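Local coordinates for protein beta2-microglobulin (Anolis carolinensis, PDB 7CPO) that probably serves as the light chain of a lizard MHC class I molecule, pairing with the heavy chain that presents peptides to T cells, at residues T38-N42 with G43-E47. Numbering follows the deposited sequence.
Sequences TLLKN and GIPME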
# COMPACT_ATOMS: atom_id res chain seq x y z
N THR B 38 -0.51 -14.02 -11.15
CA THR B 38 0.39 -14.58 -12.15
C THR B 38 0.39 -13.68 -13.38
O THR B 38 -0.67 -13.43 -13.96
CB THR B 38 -0.01 -16.01 -12.53
OG1 THR B 38 0.04 -16.84 -11.37
CG2 THR B 38 0.93 -16.56 -13.58
N LEU B 39 1.57 -13.20 -13.77
CA LEU B 39 1.74 -12.43 -14.99
C LEU B 39 1.77 -13.37 -16.18
O LEU B 39 2.54 -14.34 -16.20
CB LEU B 39 3.04 -11.63 -14.96
CG LEU B 39 3.06 -10.35 -14.15
CD1 LEU B 39 2.20 -10.49 -12.89
CD2 LEU B 39 4.50 -10.01 -13.83
N LEU B 40 0.96 -13.08 -17.19
CA LEU B 40 0.86 -13.91 -18.38
C LEU B 40 1.27 -13.12 -19.61
O LEU B 40 0.89 -11.95 -19.77
CB LEU B 40 -0.55 -14.45 -18.58
CG LEU B 40 -1.12 -15.25 -17.41
CD1 LEU B 40 -2.61 -15.49 -17.62
CD2 LEU B 40 -0.36 -16.56 -17.27
N LYS B 41 2.07 -13.76 -20.46
CA LYS B 41 2.37 -13.30 -21.81
C LYS B 41 1.83 -14.36 -22.76
O LYS B 41 2.31 -15.50 -22.75
CB LYS B 41 3.87 -13.09 -22.00
CG LYS B 41 4.29 -12.62 -23.39
CD LYS B 41 5.80 -12.82 -23.59
CE LYS B 41 6.34 -12.03 -24.79
NZ LYS B 41 7.66 -12.56 -25.26
N ASN B 42 0.81 -14.00 -23.54
CA ASN B 42 0.14 -14.92 -24.45
C ASN B 42 -0.30 -16.18 -23.70
O ASN B 42 -0.18 -17.30 -24.20
CB ASN B 42 1.05 -15.26 -25.64
CG ASN B 42 1.43 -14.04 -26.46
OD1 ASN B 42 0.63 -13.12 -26.62
ND2 ASN B 42 2.66 -14.01 -26.97
N GLY B 43 -0.81 -16.00 -22.48
CA GLY B 43 -1.31 -17.10 -21.69
C GLY B 43 -0.28 -17.92 -20.94
O GLY B 43 -0.67 -18.74 -20.09
N ILE B 44 1.01 -17.74 -21.20
CA ILE B 44 2.07 -18.50 -20.55
C ILE B 44 2.65 -17.65 -19.41
O ILE B 44 3.00 -16.48 -19.65
CB ILE B 44 3.18 -18.90 -21.54
CG1 ILE B 44 2.59 -19.67 -22.73
CG2 ILE B 44 4.28 -19.69 -20.85
CD1 ILE B 44 1.74 -20.89 -22.33
N PRO B 45 2.78 -18.19 -18.19
CA PRO B 45 3.39 -17.42 -17.09
C PRO B 45 4.75 -16.86 -17.46
O PRO B 45 5.60 -17.57 -18.02
CB PRO B 45 3.49 -18.45 -15.96
CG PRO B 45 2.36 -19.40 -16.23
CD PRO B 45 2.29 -19.50 -17.74
N MET B 46 4.96 -15.58 -17.15
CA MET B 46 6.24 -14.93 -17.42
C MET B 46 7.31 -15.45 -16.47
O MET B 46 7.02 -15.95 -15.38
CB MET B 46 6.10 -13.41 -17.28
CG MET B 46 5.00 -12.80 -18.16
SD MET B 46 4.89 -11.00 -18.09
CE MET B 46 6.41 -10.51 -18.90
N GLU B 47 8.57 -15.35 -16.89
CA GLU B 47 9.65 -15.67 -15.97
C GLU B 47 10.15 -14.38 -15.32
O GLU B 47 9.74 -13.27 -15.69
CB GLU B 47 10.79 -16.40 -16.69
CG GLU B 47 10.46 -17.76 -17.34
CD GLU B 47 11.18 -17.94 -18.68
OE1 GLU B 47 12.33 -17.48 -18.79
OE2 GLU B 47 10.60 -18.55 -19.62
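Lys41 and Ile44 pair backbone to backbone at the end of a tight beta hairpin, where strand 36-41 of the immunoglobulin C1-set fold turns into the short edge strand 44-45. Two bonds join them: Lys41 N gives to Ile44 O at 3.0 Å and Ile44 N returns to Lys41 O. Asn42 and Gly43, both at positive phi, fill the corners of the intervening type I' turn. Asn42 sends its OD1 outside the hairpin to Glu77 N.

Leu40 and Pro45, an antiparallel non-hydrogen-bonded pair, place their side chains on one face of the sheet. From Leu40 CB, which lies near Gly43 CA, the side chain continues through CG to the CD2 branch; that methyl meets Gly43 O at 3.6 Å and Pro45 CD at 4.0 Å. Further along the same ring, Pro45 CB and CG receive the methyl of Thr38: with OG1 beside the backbone N (chi1 -61°), CG2 is the branch left to meet them.

Met46, just past strand 44-45, points to the other face, the one that carries Leu39, Lys41 and Ile44. Its N donates to Leu39 O at 2.9 Å in a nearly straight bond (165° at the hydrogen), and Pro45 CA adds a CA-H...O contact to this same oxygen. The Met46 side chain as a whole touches Phe23 and Val70 of the facing sheet, while the buried Leu39 packs on Val66 and Cys25, a half of the domain's disulfide. Followed outward, Met46 CB and CG pass beside Leu39 O, CG also approaching Lys41 CB; SD then rests 3.7 Å from Leu39 CB, and the bend at chi3 (68°) turns the terminal CE aside from the line of the chain.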